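Local coordinates for mandelate racemase/muconate lactonizing protein (Thermobispora bispora, PDB 3VC5) that probably catalyses the magnesium-dependent dehydration of D-glucarate to 5-dehydro-4-deoxy-D-glucarate, as a member of the enolase superfamily, at residues Asn42-Val46 / Phe434-Arg438; Gly45-Pro49 / Phe169-His175; Asp113-Leu117 / Thr420-Glu424; Asn241-Thr245 / Arg437-Trp441. All blocks are in the same frame, centred on the assembly; numbering follows the deposited sequence.

Contact 1. Residues Asn42-Val46 / Phe434-Arg438; sequences NAAGV and FSTRR. With PO4 (phosphate ion), chain B.
Phe434 turns the edge of its ring toward the bend formed by Ala43, Ala44 and Gly45. With CG anti to the backbone N (chi1 178°), the ring reaches inward, so that CE2 lies 3.5 Å from Ala44 O and CZ 3.6 Å from Ala43 O. The partly positive C-H rim of an aromatic ring suits two carbonyl oxygens near its plane. Thr436 sits alongside, its OG1 3.6 Å from Ala44 CA and its methyl CG2 facing Ala43 O; the two small alanines allow this close approach. Asn42 to Gly45 form a type I beta turn that links the short antiparallel strands 41-42 and 45-46, and Gly45 takes backbone angles at which a side chain would collide with the preceding carbonyl. The C-terminal tail is tied to this turn by Arg437 N, which donates to Ala43 O at 2.8 Å and 169°. Further along, the Arg437 side chain bends back and lays a face of its guanidinium over Phe434 CE1. On the far side of the turn Asn42 faces the active site: its ND2 bonds to O1 of the phosphate at 2.8 Å and also to Asp423, while OD1 receives a weak bond from Ala44 N.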
loop_
_atom_site.group_PDB
_atom_site.type_symbol
_atom_site.label_atom_id
_atom_site.label_comp_id
_atom_site.label_asym_id
_atom_site.label_seq_id
_atom_site.Cartn_x
_atom_site.Cartn_y
_atom_site.Cartn_z
ATOM N N ASN A 42 3.740 -4.710 33.704
ATOM C CA ASN A 42 2.824 -4.115 32.748
ATOM C C ASN A 42 1.389 -4.385 33.238
ATOM O O ASN A 42 1.191 -4.961 34.321
ATOM C CB ASN A 42 3.090 -4.667 31.324
ATOM C CG ASN A 42 2.859 -6.159 31.232
ATOM O OD1 ASN A 42 2.137 -6.738 32.061
ATOM N ND2 ASN A 42 3.462 -6.797 30.230
ATOM N N ALA A 43 0.388 -3.955 32.473
ATOM C CA ALA A 43 -0.999 -4.161 32.877
ATOM C C ALA A 43 -1.370 -5.639 33.080
ATOM O O ALA A 43 -2.295 -5.955 33.838
ATOM C CB ALA A 43 -1.946 -3.530 31.861
ATOM N N ALA A 44 -0.705 -6.531 32.345
ATOM C CA ALA A 44 -0.999 -7.967 32.390
ATOM C C ALA A 44 -0.222 -8.753 33.457
ATOM O O ALA A 44 -0.390 -9.955 33.583
ATOM C CB ALA A 44 -0.780 -8.599 30.984
ATOM N N GLY A 45 0.663 -8.089 34.194
ATOM C CA GLY A 45 1.416 -8.747 35.260
ATOM C C GLY A 45 2.873 -8.348 35.196
ATOM O O GLY A 45 3.237 -7.171 35.382
ATOM N N VAL A 46 3.712 -9.320 34.871
ATOM C CA VAL A 46 5.160 -9.068 34.806
ATOM C C VAL A 46 5.769 -10.018 33.794
ATOM O O VAL A 46 5.329 -11.170 33.695
ATOM C CB VAL A 46 5.797 -9.204 36.212
ATOM C CG1 VAL A 46 5.523 -10.587 36.796
ATOM C CG2 VAL A 46 7.323 -8.895 36.200
ATOM N N PHE A 434 -4.204 -11.174 41.821
ATOM C CA PHE A 434 -3.974 -10.326 40.660
ATOM C C PHE A 434 -4.762 -10.795 39.433
ATOM O O PHE A 434 -4.931 -11.996 39.207
ATOM C CB PHE A 434 -2.483 -10.260 40.301
ATOM C CG PHE A 434 -2.201 -9.428 39.074
ATOM C CD1 PHE A 434 -2.072 -8.049 39.172
ATOM C CD2 PHE A 434 -2.080 -10.019 37.826
ATOM C CE1 PHE A 434 -1.823 -7.261 38.043
ATOM C CE2 PHE A 434 -1.821 -9.240 36.675
ATOM C CZ PHE A 434 -1.693 -7.856 36.790
ATOM N N SER A 435 -5.238 -9.825 38.652
ATOM C CA SER A 435 -5.813 -10.080 37.349
ATOM C C SER A 435 -5.401 -8.943 36.429
ATOM O O SER A 435 -5.207 -7.817 36.879
ATOM C CB SER A 435 -7.337 -10.169 37.429
ATOM O OG SER A 435 -7.707 -11.392 38.013
ATOM N N THR A 436 -5.241 -9.248 35.148
ATOM C CA THR A 436 -4.873 -8.235 34.165
ATOM C C THR A 436 -5.723 -6.988 34.361
ATOM O O THR A 436 -6.960 -7.070 34.468
ATOM C CB THR A 436 -4.992 -8.789 32.733
ATOM O OG1 THR A 436 -4.036 -9.850 32.570
ATOM C CG2 THR A 436 -4.749 -7.683 31.671
ATOM N N ARG A 437 -5.073 -5.831 34.422
ATOM C CA ARG A 437 -5.798 -4.572 34.623
ATOM C C ARG A 437 -6.416 -4.114 33.310
ATOM O O ARG A 437 -5.710 -3.854 32.354
ATOM C CB ARG A 437 -4.848 -3.489 35.135
ATOM C CG ARG A 437 -3.937 -3.921 36.265
ATOM C CD ARG A 437 -4.701 -4.561 37.363
ATOM N NE ARG A 437 -3.953 -4.534 38.615
ATOM C CZ ARG A 437 -4.299 -5.212 39.702
ATOM N NH1 ARG A 437 -5.394 -5.969 39.687
ATOM N NH2 ARG A 437 -3.549 -5.133 40.797
ATOM N N ARG A 438 -7.739 -4.014 33.266
ATOM C CA ARG A 438 -8.443 -3.619 32.056
ATOM C C ARG A 438 -9.623 -2.762 32.535
ATOM O O ARG A 438 -10.576 -3.274 33.137
ATOM C CB ARG A 438 -8.914 -4.885 31.332
ATOM C CG ARG A 438 -9.342 -4.724 29.889
ATOM C CD ARG A 438 -8.206 -4.294 28.966
ATOM N NE ARG A 438 -7.038 -5.186 28.946
ATOM C CZ ARG A 438 -6.814 -6.127 28.029
ATOM N NH1 ARG A 438 -7.696 -6.322 27.060
ATOM N NH2 ARG A 438 -5.711 -6.879 28.083
HETATM P P PO4 B . 5.062 -5.690 26.521
HETATM O O1 PO4 B . 4.812 -5.746 27.978
HETATM O O2 PO4 B . 6.547 -5.937 26.364
HETATM O O3 PO4 B . 4.317 -6.738 25.805
HETATM O O4 PO4 B . 4.673 -4.385 26.046
#

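Contact 2. Residues Gly45-Pro49 / Phe169-His175; sequences GVHQP and FYKWAGH. With PO4 (phosphate ion), chain B.
Val46 meets Trp172 at about a right angle, CG1 lying 4.0 Å from CH2 while CG2 sits over a face of the indole, near its rim. A branched aliphatic suits this place because one methyl can lie over the indole face while the other reaches its CH2 rim, and Phe430 continues the packing edge-to-face. His47 turns toward the active site. Its NE2 donates to O1 of the phosphate, probably from the crystallisation liquor, at 2.9 Å and 174°, with the oxygen in the ring plane, and ND1 is hydrogen-bonded to Asp37, fixing the rotation of the imidazole. The Phe169 ring lies beside it, centroids 5.7 Å apart and planes at 67°, an oblique pair that gives the polar ring an apolar neighbour. The backbone of His47 serves the other end of the contact: its O lies 3.1 Å from His175 CE1, in the plane of that ring. Gln48 points away and bonds through OE1 to Asp422 N. Pro49 covers one face of the His175 ring, CB standing 3.9 Å from its centroid and close to the normal, a CH-pi contact. His175 CG lies beside the backbone N (chi1 -74°), which turns that face to the proline. With an alanine here, Tyr426 OH and Asp37 O would probably lose the ring nitrogens they bond to, and Pro49 the face it rests on. The two segments thus meet through aromatic faces and polarised C-H groups, while the stronger polar bonds of both histidines run outward, to the phosphate, Asp37 and Tyr426, which favours fixed ring orientations beside the pocket.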
loop_
_atom_site.group_PDB
_atom_site.type_symbol
_atom_site.label_atom_id
_atom_site.label_comp_id
_atom_site.label_asym_id
_atom_site.label_seq_id
_atom_site.Cartn_x
_atom_site.Cartn_y
_atom_site.Cartn_z
ATOM N N GLY A 45 0.663 -8.089 34.194
ATOM C CA GLY A 45 1.416 -8.747 35.260
ATOM C C GLY A 45 2.873 -8.348 35.196
ATOM O O GLY A 45 3.237 -7.171 35.382
ATOM N N VAL A 46 3.712 -9.320 34.871
ATOM C CA VAL A 46 5.160 -9.068 34.806
ATOM C C VAL A 46 5.769 -10.018 33.794
ATOM O O VAL A 46 5.329 -11.170 33.695
ATOM C CB VAL A 46 5.797 -9.204 36.212
ATOM C CG1 VAL A 46 5.523 -10.587 36.796
ATOM C CG2 VAL A 46 7.323 -8.895 36.200
ATOM N N HIS A 47 6.767 -9.555 33.032
ATOM C CA HIS A 47 7.445 -10.438 32.080
ATOM C C HIS A 47 8.118 -11.607 32.797
ATOM O O HIS A 47 8.676 -11.435 33.884
ATOM C CB HIS A 47 8.550 -9.669 31.349
ATOM C CG HIS A 47 8.055 -8.729 30.295
ATOM N ND1 HIS A 47 8.797 -8.422 29.175
ATOM C CD2 HIS A 47 6.902 -8.015 30.196
ATOM C CE1 HIS A 47 8.120 -7.566 28.421
ATOM N NE2 HIS A 47 6.959 -7.315 29.013
ATOM N N GLN A 48 8.074 -12.787 32.166
ATOM C CA GLN A 48 8.706 -13.979 32.707
ATOM C C GLN A 48 10.225 -13.926 32.500
ATOM O O GLN A 48 10.722 -13.123 31.718
ATOM C CB GLN A 48 8.114 -15.234 32.077
ATOM C CG GLN A 48 6.689 -15.534 32.555
ATOM C CD GLN A 48 5.938 -16.409 31.584
ATOM O OE1 GLN A 48 5.660 -15.999 30.448
ATOM N NE2 GLN A 48 5.605 -17.621 32.014
ATOM N N PRO A 49 10.961 -14.806 33.184
ATOM C CA PRO A 49 12.426 -14.709 33.089
ATOM C C PRO A 49 13.007 -15.083 31.712
ATOM O O PRO A 49 14.172 -14.747 31.406
ATOM C CB PRO A 49 12.932 -15.712 34.153
ATOM C CG PRO A 49 11.766 -16.098 34.959
ATOM C CD PRO A 49 10.501 -15.768 34.202
ATOM N N PHE A 169 10.187 0.872 31.898
ATOM C CA PHE A 169 9.257 0.033 32.623
ATOM C C PHE A 169 9.491 0.175 34.102
ATOM O O PHE A 169 10.643 0.215 34.544
ATOM C CB PHE A 169 9.512 -1.443 32.335
ATOM C CG PHE A 169 9.088 -1.898 30.950
ATOM C CD1 PHE A 169 9.892 -1.666 29.842
ATOM C CD2 PHE A 169 7.891 -2.590 30.777
ATOM C CE1 PHE A 169 9.509 -2.118 28.553
ATOM C CE2 PHE A 169 7.483 -3.035 29.486
ATOM C CZ PHE A 169 8.280 -2.793 28.387
ATOM N N TYR A 170 8.413 0.151 34.872
ATOM C CA TYR A 170 8.547 -0.202 36.274
ATOM C C TYR A 170 9.023 -1.651 36.330
ATOM O O TYR A 170 8.626 -2.475 35.503
ATOM C CB TYR A 170 7.222 -0.041 37.008
ATOM C CG TYR A 170 6.705 1.368 37.048
ATOM C CD1 TYR A 170 7.221 2.297 37.965
ATOM C CD2 TYR A 170 5.661 1.768 36.225
ATOM C CE1 TYR A 170 6.732 3.583 38.022
ATOM C CE2 TYR A 170 5.152 3.058 36.288
ATOM C CZ TYR A 170 5.691 3.962 37.196
ATOM O OH TYR A 170 5.190 5.246 37.267
ATOM N N LYS A 171 9.951 -1.948 37.236
ATOM C CA LYS A 171 10.454 -3.309 37.346
ATOM C C LYS A 171 10.987 -3.632 38.723
ATOM O O LYS A 171 11.427 -2.738 39.451
ATOM C CB LYS A 171 11.553 -3.548 36.302
ATOM C CG LYS A 171 12.812 -2.671 36.536
ATOM C CD LYS A 171 13.886 -2.880 35.451
ATOM C CE LYS A 171 14.503 -4.295 35.494
ATOM N NZ LYS A 171 15.254 -4.587 36.792
ATOM N N TRP A 172 10.919 -4.908 39.089
ATOM C CA TRP A 172 11.566 -5.373 40.310
ATOM C C TRP A 172 13.075 -5.374 40.073
ATOM O O TRP A 172 13.518 -5.250 38.925
ATOM C CB TRP A 172 11.085 -6.768 40.680
ATOM C CG TRP A 172 9.611 -6.845 40.897
ATOM C CD1 TRP A 172 8.789 -5.844 41.363
ATOM C CD2 TRP A 172 8.778 -7.991 40.698
ATOM N NE1 TRP A 172 7.485 -6.303 41.439
ATOM C CE2 TRP A 172 7.456 -7.619 41.047
ATOM C CE3 TRP A 172 9.018 -9.297 40.260
ATOM C CZ2 TRP A 172 6.382 -8.506 40.960
ATOM C CZ3 TRP A 172 7.947 -10.181 40.187
ATOM C CH2 TRP A 172 6.644 -9.777 40.531
ATOM N N ALA A 173 13.861 -5.533 41.141
ATOM C CA ALA A 173 15.316 -5.547 41.019
ATOM C C ALA A 173 15.763 -6.804 40.264
ATOM O O ALA A 173 16.817 -6.812 39.611
ATOM C CB ALA A 173 15.939 -5.511 42.392
ATOM N N GLY A 174 14.963 -7.865 40.356
ATOM C CA GLY A 174 15.283 -9.142 39.685
ATOM C C GLY A 174 14.073 -10.042 39.793
ATOM O O GLY A 174 13.096 -9.686 40.473
ATOM N N HIS A 175 14.120 -11.203 39.139
ATOM C CA HIS A 175 13.068 -12.210 39.301
ATOM C C HIS A 175 13.215 -12.842 40.665
ATOM O O HIS A 175 14.334 -13.131 41.064
ATOM C CB HIS A 175 13.207 -13.260 38.213
ATOM C CG HIS A 175 12.766 -12.753 36.880
ATOM N ND1 HIS A 175 11.433 -12.652 36.525
ATOM C CD2 HIS A 175 13.475 -12.233 35.848
ATOM C CE1 HIS A 175 11.344 -12.121 35.314
ATOM N NE2 HIS A 175 12.569 -11.838 34.892
HETATM P P PO4 B . 5.062 -5.690 26.521
HETATM O O1 PO4 B . 4.812 -5.746 27.978
HETATM O O2 PO4 B . 6.547 -5.937 26.364
HETATM O O3 PO4 B . 4.317 -6.738 25.805
HETATM O O4 PO4 B . 4.673 -4.385 26.046
#

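Contact 3. Residues Asp113-Leu117 / Thr420-Glu424; sequences DMHGL and TRDDE. With PO4 (phosphate ion), chain B.
Met114 and Asp422 bring the backbones nearest, their CA atoms 5.7 Å apart, where the chains run 57° apart. Water joins them: one molecule accepts from Met114 N and donates to Arg421 O at 2.7 Å, while another donates to Asp422 OD1 and, weakly, to Met114 O, and accepts from Glu424 N. Asp422 is the N-cap of helix 423-430, its OD1 accepting from Gly425 N. The loop is shaped by Asp113, whose OD1 accepts from His115 N and Gly116 N in an Asx turn. Met114, long and flexible, lays CE 3.5 Å from Asp422 OD2 and SD against Thr420 CG2. The guanidinium of Arg421 lies flat on His115, centres 4.2 Å apart and planes at 21°, with Asp113 OD1 over the opposite imidazole face. Extended throughout (chi1 174°), Arg421 grips Asp423 side-on, NE to OD1 at 2.8 Å and NH2 to OD2 at 2.7 Å. NH2 and NH1 reach phosphate O3, NH2 at 2.9 Å. A leucine in place of Arg421 would probably leave Asp423 without its countercharge and the anion more weakly held. Basic groups around an anion, brought in partly by loops over the barrel mouth, are consistent with an enolase-superfamily pocket for an acid sugar.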
loop_
_atom_site.group_PDB
_atom_site.type_symbol
_atom_site.label_atom_id
_atom_site.label_comp_id
_atom_site.label_asym_id
_atom_site.label_seq_id
_atom_site.Cartn_x
_atom_site.Cartn_y
_atom_site.Cartn_z
ATOM N N ASP A 113 -3.436 -15.276 22.277
ATOM C CA ASP A 113 -2.350 -15.199 23.228
ATOM C C ASP A 113 -2.951 -15.023 24.617
ATOM O O ASP A 113 -4.156 -14.876 24.751
ATOM C CB ASP A 113 -1.299 -14.137 22.828
ATOM C CG ASP A 113 -1.828 -12.725 22.876
ATOM O OD1 ASP A 113 -2.509 -12.384 23.875
ATOM O OD2 ASP A 113 -1.544 -11.949 21.911
ATOM N N MET A 114 -2.130 -15.106 25.652
ATOM C CA MET A 114 -2.665 -15.091 27.017
ATOM C C MET A 114 -2.701 -13.700 27.683
ATOM O O MET A 114 -3.237 -13.549 28.772
ATOM C CB MET A 114 -1.882 -16.095 27.885
ATOM C CG MET A 114 -1.948 -17.539 27.362
ATOM S SD MET A 114 -1.052 -18.672 28.442
ATOM C CE MET A 114 -2.231 -18.835 29.800
ATOM N N HIS A 115 -2.142 -12.687 27.028
ATOM C CA HIS A 115 -1.905 -11.389 27.686
ATOM C C HIS A 115 -2.794 -10.333 27.080
ATOM O O HIS A 115 -3.237 -9.412 27.759
ATOM C CB HIS A 115 -0.412 -10.965 27.575
ATOM C CG HIS A 115 0.180 -11.161 26.203
ATOM N ND1 HIS A 115 0.251 -10.150 25.262
ATOM C CD2 HIS A 115 0.755 -12.251 25.630
ATOM C CE1 HIS A 115 0.808 -10.620 24.159
ATOM N NE2 HIS A 115 1.120 -11.895 24.355
ATOM N N GLY A 116 -2.988 -10.432 25.770
ATOM C CA GLY A 116 -3.876 -9.483 25.063
ATOM C C GLY A 116 -3.268 -8.131 24.752
ATOM O O GLY A 116 -4.011 -7.164 24.340
ATOM N N LEU A 117 -1.930 -8.025 24.882
ATOM C CA LEU A 117 -1.356 -6.687 24.751
ATOM C C LEU A 117 -1.171 -6.226 23.304
ATOM O O LEU A 117 -0.729 -5.086 23.061
ATOM C CB LEU A 117 -0.062 -6.532 25.558
ATOM C CG LEU A 117 -0.234 -6.766 27.061
ATOM C CD1 LEU A 117 1.037 -6.428 27.793
ATOM C CD2 LEU A 117 -1.388 -5.944 27.646
ATOM N N THR A 420 4.622 -20.872 26.444
ATOM C CA THR A 420 3.686 -19.818 25.993
ATOM C C THR A 420 3.770 -18.658 26.980
ATOM O O THR A 420 3.694 -18.865 28.195
ATOM C CB THR A 420 2.210 -20.313 25.918
ATOM O OG1 THR A 420 2.116 -21.346 24.938
ATOM C CG2 THR A 420 1.275 -19.189 25.528
ATOM N N ARG A 421 3.920 -17.444 26.446
ATOM C CA ARG A 421 4.011 -16.253 27.271
ATOM C C ARG A 421 2.780 -16.132 28.155
ATOM O O ARG A 421 1.632 -16.223 27.666
ATOM C CB ARG A 421 4.166 -15.008 26.387
ATOM C CG ARG A 421 4.131 -13.729 27.199
ATOM C CD ARG A 421 4.355 -12.504 26.346
ATOM N NE ARG A 421 4.253 -11.298 27.152
ATOM C CZ ARG A 421 4.298 -10.048 26.686
ATOM N NH1 ARG A 421 4.434 -9.815 25.390
ATOM N NH2 ARG A 421 4.193 -9.021 27.529
ATOM N N ASP A 422 2.998 -15.893 29.450
ATOM C CA ASP A 422 1.887 -15.765 30.385
ATOM C C ASP A 422 2.228 -14.795 31.534
ATOM O O ASP A 422 2.450 -15.221 32.678
ATOM C CB ASP A 422 1.473 -17.153 30.897
ATOM C CG ASP A 422 0.221 -17.119 31.799
ATOM O OD1 ASP A 422 -0.517 -16.093 31.823
ATOM O OD2 ASP A 422 -0.019 -18.142 32.487
ATOM N N ASP A 423 2.238 -13.490 31.229
ATOM C CA ASP A 423 2.543 -12.460 32.241
ATOM C C ASP A 423 1.602 -12.555 33.436
ATOM O O ASP A 423 2.009 -12.318 34.568
ATOM C CB ASP A 423 2.390 -11.036 31.686
ATOM C CG ASP A 423 3.272 -10.755 30.477
ATOM O OD1 ASP A 423 3.941 -11.664 29.958
ATOM O OD2 ASP A 423 3.262 -9.603 30.002
ATOM N N GLU A 424 0.318 -12.845 33.182
ATOM C CA GLU A 424 -0.660 -12.850 34.268
ATOM C C GLU A 424 -0.485 -14.041 35.214
ATOM O O GLU A 424 -0.543 -13.887 36.447
ATOM C CB GLU A 424 -2.085 -12.807 33.699
ATOM C CG GLU A 424 -3.179 -12.665 34.739
ATOM C CD GLU A 424 -4.548 -12.720 34.096
ATOM O OE1 GLU A 424 -4.800 -13.642 33.289
ATOM O OE2 GLU A 424 -5.364 -11.827 34.357
HETATM P P PO4 B . 5.062 -5.690 26.521
HETATM O O1 PO4 B . 4.812 -5.746 27.978
HETATM O O2 PO4 B . 6.547 -5.937 26.364
HETATM O O3 PO4 B . 4.317 -6.738 25.805
HETATM O O4 PO4 B . 4.673 -4.385 26.046
HETATM O O HOH W 1 -0.979 -13.477 30.597
HETATM O O HOH W 2 0.687 -15.662 25.206
HETATM O O HOH W 3 -4.367 -11.857 30.440
#

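Contact 4. Residues Asn241-Thr245 / Arg437-Trp441; sequences NAAWT and RRGFW
Ala242 and Ala243 receive the end of the chain in a loop of the (beta/alpha)7-beta barrel of the enolase superfamily, between strand 236-239 and helix 246-255; the same loop carries Asn241, whose OD1 bonds to Lys211, the probable proton acceptor. Backbone hydrogen bonds do most of the joining. Gly439 N donates to Ala242 O at 2.9 Å, in the carbonyl plane, its positive phi suiting a residue without a side chain. Ala243 O takes two donors: Trp441 N in the carbonyl plane at 3.2 Å and Phe440 N, at 2.8 Å, well above it. Water bridges Asn241 O and Arg437 O, donating to both.

Apolar contacts fill in around this frame. The methyl of Ala243 lies at the edge of the Trp441 indole, 4.0 Å from CZ3, small enough to face Arg437 CB too. Arg438 bends at chi2 (64°) and chi3 (57°), which brings its CD to 3.7 Å from Ala242 CB. Trp244 meets Trp441 obliquely, CD1 4.1 Å from CB, its own indole packing on helices 217-230 and 246-255. Phe440 CD2 lies over the centre of a Trp441 ring face, while the Arg437 guanidinium lies over one face of Phe440, toward the rim, in a cation-pi contact.

At the chain terminus Thr245, N-cap of helix 246-255 through OG1 to Thr248 N, donates its backbone N to Trp441 O at 2.8 Å, and Trp441 OXT bonds to Thr248 OG1.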
loop_
_atom_site.group_PDB
_atom_site.type_symbol
_atom_site.label_atom_id
_atom_site.label_comp_id
_atom_site.label_asym_id
_atom_site.label_seq_id
_atom_site.Cartn_x
_atom_site.Cartn_y
_atom_site.Cartn_z
ATOM N N ASN A 241 -1.786 0.302 28.472
ATOM C CA ASN A 241 -2.367 -0.924 27.919
ATOM C C ASN A 241 -3.817 -1.166 28.373
ATOM O O ASN A 241 -4.173 -2.278 28.787
ATOM C CB ASN A 241 -1.499 -2.158 28.208
ATOM C CG ASN A 241 -0.258 -2.210 27.354
ATOM O OD1 ASN A 241 0.864 -2.043 27.864
ATOM N ND2 ASN A 241 -0.430 -2.460 26.041
ATOM N N ALA A 242 -4.619 -0.107 28.295
ATOM C CA ALA A 242 -6.071 -0.171 28.515
ATOM C C ALA A 242 -6.466 -0.400 29.982
ATOM O O ALA A 242 -7.566 -0.885 30.274
ATOM C CB ALA A 242 -6.709 -1.224 27.605
ATOM N N ALA A 243 -5.557 -0.083 30.900
ATOM C CA ALA A 243 -5.810 -0.275 32.337
ATOM C C ALA A 243 -6.802 0.719 32.953
ATOM O O ALA A 243 -7.179 0.546 34.106
ATOM C CB ALA A 243 -4.487 -0.249 33.126
ATOM N N TRP A 244 -7.224 1.745 32.210
ATOM C CA TRP A 244 -8.023 2.822 32.822
ATOM C C TRP A 244 -9.447 2.867 32.282
ATOM O O TRP A 244 -9.695 2.469 31.130
ATOM C CB TRP A 244 -7.396 4.205 32.611
ATOM C CG TRP A 244 -5.972 4.333 33.095
ATOM C CD1 TRP A 244 -5.337 3.550 34.024
ATOM C CD2 TRP A 244 -5.016 5.319 32.680
ATOM N NE1 TRP A 244 -4.027 3.977 34.190
ATOM C CE2 TRP A 244 -3.817 5.075 33.395
ATOM C CE3 TRP A 244 -5.058 6.389 31.782
ATOM C CZ2 TRP A 244 -2.672 5.872 33.234
ATOM C CZ3 TRP A 244 -3.912 7.177 31.623
ATOM C CH2 TRP A 244 -2.742 6.910 32.347
ATOM N N THR A 245 -10.357 3.400 33.097
ATOM C CA THR A 245 -11.700 3.718 32.652
ATOM C C THR A 245 -11.647 4.954 31.767
ATOM O O THR A 245 -10.633 5.667 31.714
ATOM C CB THR A 245 -12.612 4.043 33.849
ATOM O OG1 THR A 245 -12.120 5.214 34.508
ATOM C CG2 THR A 245 -12.647 2.887 34.827
ATOM N N ARG A 437 -5.073 -5.831 34.422
ATOM C CA ARG A 437 -5.798 -4.572 34.623
ATOM C C ARG A 437 -6.416 -4.114 33.310
ATOM O O ARG A 437 -5.710 -3.854 32.354
ATOM C CB ARG A 437 -4.848 -3.489 35.135
ATOM C CG ARG A 437 -3.937 -3.921 36.265
ATOM C CD ARG A 437 -4.701 -4.561 37.363
ATOM N NE ARG A 437 -3.953 -4.534 38.615
ATOM C CZ ARG A 437 -4.299 -5.212 39.702
ATOM N NH1 ARG A 437 -5.394 -5.969 39.687
ATOM N NH2 ARG A 437 -3.549 -5.133 40.797
ATOM N N ARG A 438 -7.739 -4.014 33.266
ATOM C CA ARG A 438 -8.443 -3.619 32.056
ATOM C C ARG A 438 -9.623 -2.762 32.535
ATOM O O ARG A 438 -10.576 -3.274 33.137
ATOM C CB ARG A 438 -8.914 -4.885 31.332
ATOM C CG ARG A 438 -9.342 -4.724 29.889
ATOM C CD ARG A 438 -8.206 -4.294 28.966
ATOM N NE ARG A 438 -7.038 -5.186 28.946
ATOM C CZ ARG A 438 -6.814 -6.127 28.029
ATOM N NH1 ARG A 438 -7.696 -6.322 27.060
ATOM N NH2 ARG A 438 -5.711 -6.879 28.083
ATOM N N GLY A 439 -9.555 -1.453 32.317
ATOM C CA GLY A 439 -10.606 -0.575 32.829
ATOM C C GLY A 439 -10.680 -0.645 34.352
ATOM O O GLY A 439 -11.775 -0.628 34.941
ATOM N N PHE A 440 -9.511 -0.725 34.985
ATOM C CA PHE A 440 -9.383 -1.019 36.413
ATOM C C PHE A 440 -9.317 0.244 37.284
ATOM O O PHE A 440 -10.002 0.323 38.290
ATOM C CB PHE A 440 -8.139 -1.908 36.651
ATOM C CG PHE A 440 -7.896 -2.275 38.100
ATOM C CD1 PHE A 440 -8.623 -3.292 38.705
ATOM C CD2 PHE A 440 -6.909 -1.625 38.842
ATOM C CE1 PHE A 440 -8.406 -3.638 40.047
ATOM C CE2 PHE A 440 -6.669 -1.964 40.183
ATOM C CZ PHE A 440 -7.422 -2.973 40.788
ATOM N N TRP A 441 -8.479 1.213 36.908
ATOM C CA TRP A 441 -8.403 2.497 37.625
ATOM C C TRP A 441 -9.215 3.561 36.938
ATOM O O TRP A 441 -9.303 3.599 35.705
ATOM C CB TRP A 441 -6.973 3.032 37.716
ATOM C CG TRP A 441 -6.084 2.294 38.664
ATOM C CD1 TRP A 441 -6.049 2.368 40.053
ATOM C CD2 TRP A 441 -5.085 1.367 38.286
ATOM N NE1 TRP A 441 -5.067 1.526 40.537
ATOM C CE2 TRP A 441 -4.465 0.902 39.466
ATOM C CE3 TRP A 441 -4.647 0.880 37.047
ATOM C CZ2 TRP A 441 -3.421 -0.021 39.437
ATOM C CZ3 TRP A 441 -3.626 -0.031 37.020
ATOM C CH2 TRP A 441 -3.021 -0.481 38.209
ATOM O OXT TRP A 441 -9.752 4.437 37.630
HETATM O O HOH W 4 -4.767 -4.663 29.864
#

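Contacts 1, 2 and 3 gather round one phosphate, each bringing a different donor: an amide, an imidazole and a guanidinium. Contact 1 is buried, the others partly so; contact 4 lies farthest out, and 3 and 4 both include exposed residues. Contacts 1 and 2 share strand 45-46, whereas 1 and 4 share Arg437 and Arg438, so the C-terminal tail passes from the turn at 42-45 of the N-terminal capping domain to the barrel loop. Chemistry follows place: one main-chain bond and a ring edge against carbonyl oxygens in contact 1, aromatic faces in contact 2, charge and water in contact 3, main-chain bonds in contact 4. Asn42 to Asp423 and Gln48 to Asp422 tie contact 3 to its neighbours.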